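Local coordinates for protein rifamycin polyketide synthase (Amycolatopsis mediterranei, PDB 4LN9) that probably dehydrates the beta-hydroxyacyl polyketide intermediate as the dehydratase domain of the terminal module of the rifamycin synthase, at residues V261-A274 and G302-P314. Sequence-based numbering, arbitrary orientation.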
loop_
_atom_site.group_PDB
_atom_site.type_symbol
_atom_site.label_atom_id
_atom_site.label_comp_id
_atom_site.label_asym_id
_atom_site.label_seq_id
_atom_site.Cartn_x
_atom_site.Cartn_y
_atom_site.Cartn_z
ATOM N N VAL A 261 -34.548 -9.709 -8.481
ATOM C CA VAL A 261 -33.319 -9.219 -9.105
ATOM C C VAL A 261 -32.203 -10.258 -9.038
ATOM O O VAL A 261 -32.159 -11.079 -8.121
ATOM C CB VAL A 261 -32.832 -7.914 -8.448
ATOM C CG1 VAL A 261 -33.691 -6.741 -8.896
ATOM C CG2 VAL A 261 -32.844 -8.045 -6.933
ATOM N N ARG A 262 -31.310 -10.219 -10.022
ATOM C CA ARG A 262 -30.070 -10.988 -9.979
ATOM C C ARG A 262 -28.874 -10.070 -10.218
ATOM O O ARG A 262 -28.990 -9.050 -10.897
ATOM C CB ARG A 262 -30.089 -12.093 -11.036
ATOM C CG ARG A 262 -31.209 -13.107 -10.870
ATOM C CD ARG A 262 -31.330 -13.988 -12.102
ATOM N NE ARG A 262 -30.062 -14.628 -12.442
ATOM C CZ ARG A 262 -29.747 -15.878 -12.119
ATOM N NH1 ARG A 262 -30.612 -16.629 -11.451
ATOM N NH2 ARG A 262 -28.573 -16.381 -12.473
ATOM N N LEU A 263 -27.721 -10.450 -9.676
ATOM C CA LEU A 263 -26.482 -9.704 -9.895
ATOM C C LEU A 263 -25.406 -10.607 -10.513
ATOM O O LEU A 263 -25.552 -11.830 -10.516
ATOM C CB LEU A 263 -25.983 -9.098 -8.577
ATOM C CG LEU A 263 -26.941 -8.147 -7.849
ATOM C CD1 LEU A 263 -26.404 -7.775 -6.473
ATOM C CD2 LEU A 263 -27.203 -6.901 -8.680
ATOM N N PRO A 264 -24.449 -9.993 -11.245
ATOM C CA PRO A 264 -23.364 -10.810 -11.800
ATOM C C PRO A 264 -22.713 -11.655 -10.709
ATOM O O PRO A 264 -22.477 -11.156 -9.610
ATOM C CB PRO A 264 -22.360 -9.767 -12.315
ATOM C CG PRO A 264 -23.111 -8.477 -12.380
ATOM C CD PRO A 264 -24.140 -8.555 -11.293
ATOM N N PHE A 265 -22.439 -12.926 -10.997
ATOM C CA PHE A 265 -21.825 -13.810 -10.006
ATOM C C PHE A 265 -20.387 -14.190 -10.366
ATOM O O PHE A 265 -19.450 -13.847 -9.646
ATOM C CB PHE A 265 -22.684 -15.059 -9.781
ATOM C CG PHE A 265 -22.071 -16.061 -8.842
ATOM C CD1 PHE A 265 -21.787 -17.346 -9.275
ATOM C CD2 PHE A 265 -21.862 -15.749 -7.507
ATOM C CE1 PHE A 265 -21.237 -18.278 -8.417
ATOM C CE2 PHE A 265 -21.306 -16.675 -6.644
ATOM C CZ PHE A 265 -20.998 -17.943 -7.098
ATOM N N ALA A 266 -20.215 -14.862 -11.502
ATOM C CA ALA A 266 -18.897 -15.332 -11.922
ATOM C C ALA A 266 -18.531 -14.854 -13.327
ATOM O O ALA A 266 -19.221 -15.163 -14.300
ATOM C CB ALA A 266 -18.819 -16.849 -11.835
ATOM N N TRP A 267 -17.383 -14.193 -13.429
ATOM C CA TRP A 267 -16.859 -13.713 -14.704
ATOM C C TRP A 267 -15.768 -14.634 -15.155
ATOM O O TRP A 267 -14.851 -14.931 -14.388
ATOM C CB TRP A 267 -16.279 -12.314 -14.527
ATOM C CG TRP A 267 -17.294 -11.271 -14.133
ATOM C CD1 TRP A 267 -17.883 -11.081 -12.886
ATOM C CD2 TRP A 267 -17.813 -10.182 -14.970
ATOM N NE1 TRP A 267 -18.713 -9.990 -12.902
ATOM C CE2 TRP A 267 -18.734 -9.420 -14.127
ATOM C CE3 TRP A 267 -17.632 -9.795 -16.289
ATOM C CZ2 TRP A 267 -19.441 -8.334 -14.611
ATOM C CZ3 TRP A 267 -18.330 -8.681 -16.757
ATOM C CH2 TRP A 267 -19.211 -7.968 -15.937
ATOM N N ASN A 268 -15.747 -14.951 -16.445
ATOM C CA ASN A 268 -14.700 -15.802 -16.991
ATOM C C ASN A 268 -14.215 -15.281 -18.334
ATOM O O ASN A 268 -15.019 -14.995 -19.221
ATOM C CB ASN A 268 -15.209 -17.237 -17.143
ATOM C CG ASN A 268 -15.521 -17.888 -15.809
ATOM O OD1 ASN A 268 -16.683 -18.002 -15.417
ATOM N ND2 ASN A 268 -14.481 -18.310 -15.101
ATOM N N GLY A 269 -12.907 -15.064 -18.444
ATOM C CA GLY A 269 -12.296 -14.691 -19.717
ATOM C C GLY A 269 -12.700 -13.306 -20.188
ATOM O O GLY A 269 -13.151 -13.132 -21.321
ATOM N N LEU A 270 -12.473 -12.308 -19.341
ATOM C CA LEU A 270 -12.694 -10.927 -19.742
ATOM C C LEU A 270 -11.425 -10.223 -20.213
ATOM O O LEU A 270 -10.404 -10.213 -19.519
ATOM C CB LEU A 270 -13.384 -10.119 -18.645
ATOM C CG LEU A 270 -13.688 -8.725 -19.197
ATOM C CD1 LEU A 270 -15.180 -8.418 -19.268
ATOM C CD2 LEU A 270 -12.919 -7.619 -18.479
ATOM N N ARG A 271 -11.493 -9.663 -21.417
ATOM C CA ARG A 271 -10.377 -8.926 -21.998
ATOM C C ARG A 271 -10.826 -7.539 -22.423
ATOM O O ARG A 271 -11.788 -7.396 -23.179
ATOM C CB ARG A 271 -9.840 -9.659 -23.222
ATOM C CG ARG A 271 -8.938 -10.831 -22.898
ATOM C CD ARG A 271 -8.563 -11.568 -24.169
ATOM N NE ARG A 271 -7.895 -12.830 -23.878
ATOM C CZ ARG A 271 -8.527 -13.946 -23.531
ATOM N NH1 ARG A 271 -9.853 -13.975 -23.488
ATOM N NH2 ARG A 271 -7.835 -15.040 -23.249
ATOM N N LEU A 272 -10.026 -6.538 -22.080
ATOM C CA LEU A 272 -10.233 -5.196 -22.590
ATOM C C LEU A 272 -9.210 -4.888 -23.674
ATOM O O LEU A 272 -8.012 -5.089 -23.478
ATOM C CB LEU A 272 -10.114 -4.178 -21.458
ATOM C CG LEU A 272 -10.204 -2.723 -21.912
ATOM C CD1 LEU A 272 -11.655 -2.336 -22.151
ATOM C CD2 LEU A 272 -9.554 -1.801 -20.891
ATOM N N HIS A 273 -9.695 -4.551 -24.865
ATOM C CA HIS A 273 -8.831 -4.518 -26.037
ATOM C C HIS A 273 -8.463 -3.114 -26.403
ATOM O O HIS A 273 -7.378 -2.867 -26.928
ATOM C CB HIS A 273 -9.494 -5.212 -27.219
ATOM C CG HIS A 273 -9.815 -6.662 -26.969
ATOM N ND1 HIS A 273 -8.882 -7.630 -27.024
ATOM C CD2 HIS A 273 -10.994 -7.276 -26.558
ATOM C CE1 HIS A 273 -9.444 -8.810 -26.704
ATOM N NE2 HIS A 273 -10.747 -8.596 -26.462
ATOM N N ALA A 274 -9.388 -2.186 -26.181
ATOM C CA ALA A 274 -9.154 -0.783 -26.500
ATOM C C ALA A 274 -9.747 0.092 -25.402
ATOM O O ALA A 274 -10.890 -0.110 -24.996
ATOM C CB ALA A 274 -9.777 -0.438 -27.848
ATOM N N GLY A 302 -13.311 -1.368 -34.303
ATOM C CA GLY A 302 -12.243 -2.009 -33.534
ATOM C C GLY A 302 -12.770 -2.682 -32.280
ATOM O O GLY A 302 -13.642 -2.141 -31.603
ATOM N N LEU A 303 -12.179 -3.814 -31.910
ATOM C CA LEU A 303 -12.565 -4.499 -30.673
ATOM C C LEU A 303 -12.377 -3.607 -29.445
ATOM O O LEU A 303 -11.304 -3.033 -29.250
ATOM C CB LEU A 303 -11.741 -5.772 -30.495
ATOM C CG LEU A 303 -12.371 -7.119 -30.852
ATOM C CD1 LEU A 303 -11.400 -8.234 -30.472
ATOM C CD2 LEU A 303 -13.710 -7.309 -30.152
ATOM N N VAL A 304 -13.321 -3.701 -28.508
ATOM C CA VAL A 304 -13.199 -3.016 -27.223
ATOM C C VAL A 304 -13.189 -3.971 -26.025
ATOM O O VAL A 304 -12.304 -3.892 -25.174
ATOM C CB VAL A 304 -14.292 -1.942 -27.035
ATOM C CG1 VAL A 304 -14.166 -1.286 -25.668
ATOM C CG2 VAL A 304 -14.207 -0.900 -28.142
ATOM N N VAL A 305 -14.158 -4.880 -25.965
ATOM C CA VAL A 305 -14.194 -5.875 -24.892
ATOM C C VAL A 305 -14.736 -7.222 -25.367
ATOM O O VAL A 305 -15.602 -7.278 -26.239
ATOM C CB VAL A 305 -14.985 -5.371 -23.664
ATOM C CG1 VAL A 305 -16.323 -4.784 -24.087
ATOM C CG2 VAL A 305 -15.177 -6.490 -22.648
ATOM N N THR A 306 -14.109 -8.303 -24.913
ATOM C CA THR A 306 -14.688 -9.629 -25.081
ATOM C C THR A 306 -14.847 -10.318 -23.738
ATOM O O THR A 306 -14.030 -10.142 -22.836
ATOM C CB THR A 306 -13.842 -10.519 -26.012
ATOM O OG1 THR A 306 -12.494 -10.574 -25.530
ATOM C CG2 THR A 306 -13.845 -9.968 -27.431
ATOM N N LEU A 307 -15.928 -11.075 -23.604
ATOM C CA LEU A 307 -16.220 -11.783 -22.368
ATOM C C LEU A 307 -16.645 -13.210 -22.696
ATOM O O LEU A 307 -17.623 -13.419 -23.415
ATOM C CB LEU A 307 -17.338 -11.062 -21.612
ATOM C CG LEU A 307 -17.916 -11.776 -20.391
ATOM C CD1 LEU A 307 -16.804 -12.136 -19.418
ATOM C CD2 LEU A 307 -18.964 -10.903 -19.715
ATOM N N ASP A 308 -15.853 -14.187 -22.257
ATOM C CA ASP A 308 -16.132 -15.587 -22.572
ATOM C C ASP A 308 -17.419 -16.048 -21.895
ATOM O O ASP A 308 -18.275 -16.670 -22.525
ATOM C CB ASP A 308 -14.968 -16.491 -22.150
ATOM C CG ASP A 308 -13.750 -16.336 -23.044
ATOM O OD1 ASP A 308 -13.883 -15.753 -24.141
ATOM O OD2 ASP A 308 -12.663 -16.813 -22.655
ATOM N N SER A 309 -17.570 -15.696 -20.622
ATOM C CA SER A 309 -18.665 -16.212 -19.809
ATOM C C SER A 309 -18.956 -15.306 -18.613
ATOM O O SER A 309 -18.043 -14.898 -17.895
ATOM C CB SER A 309 -18.352 -17.635 -19.338
ATOM O OG SER A 309 -19.405 -18.154 -18.545
ATOM N N LEU A 310 -20.230 -14.972 -18.423
ATOM C CA LEU A 310 -20.708 -14.435 -17.151
ATOM C C LEU A 310 -21.895 -15.239 -16.625
ATOM O O LEU A 310 -22.905 -15.392 -17.311
ATOM C CB LEU A 310 -21.098 -12.961 -17.305
ATOM C CG LEU A 310 -21.793 -12.292 -16.115
ATOM C CD1 LEU A 310 -20.844 -12.173 -14.932
ATOM C CD2 LEU A 310 -22.341 -10.929 -16.508
ATOM N N VAL A 311 -21.736 -15.813 -15.435
ATOM C CA VAL A 311 -22.835 -16.491 -14.748
ATOM C C VAL A 311 -23.404 -15.608 -13.634
ATOM O O VAL A 311 -22.664 -14.870 -12.984
ATOM C CB VAL A 311 -22.374 -17.837 -14.150
ATOM C CG1 VAL A 311 -23.411 -18.370 -13.172
ATOM C CG2 VAL A 311 -22.106 -18.847 -15.257
ATOM N N GLY A 312 -24.724 -15.627 -13.469
ATOM C CA GLY A 312 -25.392 -14.751 -12.504
ATOM C C GLY A 312 -26.045 -15.504 -11.358
ATOM O O GLY A 312 -26.166 -16.728 -11.402
ATOM N N ARG A 313 -26.488 -14.772 -10.336
ATOM C CA ARG A 313 -27.233 -15.369 -9.220
ATOM C C ARG A 313 -28.185 -14.383 -8.525
ATOM O O ARG A 313 -27.961 -13.171 -8.558
ATOM C CB ARG A 313 -26.274 -15.997 -8.202
ATOM C CG ARG A 313 -25.904 -17.443 -8.502
ATOM C CD ARG A 313 -25.759 -18.261 -7.224
ATOM N NE ARG A 313 -24.787 -17.679 -6.302
ATOM C CZ ARG A 313 -24.422 -18.236 -5.150
ATOM N NH1 ARG A 313 -24.914 -19.415 -4.796
ATOM N NH2 ARG A 313 -23.559 -17.617 -4.357
ATOM N N PRO A 314 -29.231 -14.911 -7.858
ATOM C CA PRO A 314 -30.348 -14.105 -7.345
ATOM C C PRO A 314 -29.939 -13.223 -6.166
ATOM O O PRO A 314 -30.788 -12.555 -5.572
ATOM C CB PRO A 314 -31.359 -15.159 -6.882
ATOM C CG PRO A 314 -31.055 -16.358 -7.712
ATOM C CD PRO A 314 -29.563 -16.347 -7.885
HETATM O O HOH W 1 -19.074 -17.455 -15.600
HETATM O O HOH W 2 -12.339 -12.733 -23.757
#
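Val311 O accepts two backbone N-H groups, from Phe265 N at 2.8 Å and Ala266 N at 2.9 Å, the signature of a classic beta bulge in this antiparallel pair of the double hotdog fold. Both are inner strands, hydrogen-bonded on their other sides to 98-104 and 291-297. The bulge turns Phe265 toward the partner strand, where the guanidinium of Arg313 (poorly ordered) lies over one face of its ring in a cation-pi contact (Arg313 CZ to the centroid of the Phe265 ring 4.2 Å). On the buried face, beside helix 80-93, Leu310 CD1 sits 3.5 Å from the centroid of the five-membered ring of Trp267, almost on its normal; CG of Leu310 lies anti to the backbone N (chi1 172°), carrying the methyl over the flat indole. Gly269 suits the corner, its positive phi being costly for other residues and a CB there running into Asp308 OD2; its O accepts Asp308 N. A water bridges this same O to Arg271 NH1 and also bonds Thr306 OG1, while Arg271 NE forms a salt bridge with Glu156. Thr306 OG1 hydrogen-bonds to His273 NE2 at the ring edge (2.8 Å), and Leu303 CD1 covers one imidazole face, 4.0 Å above its centre.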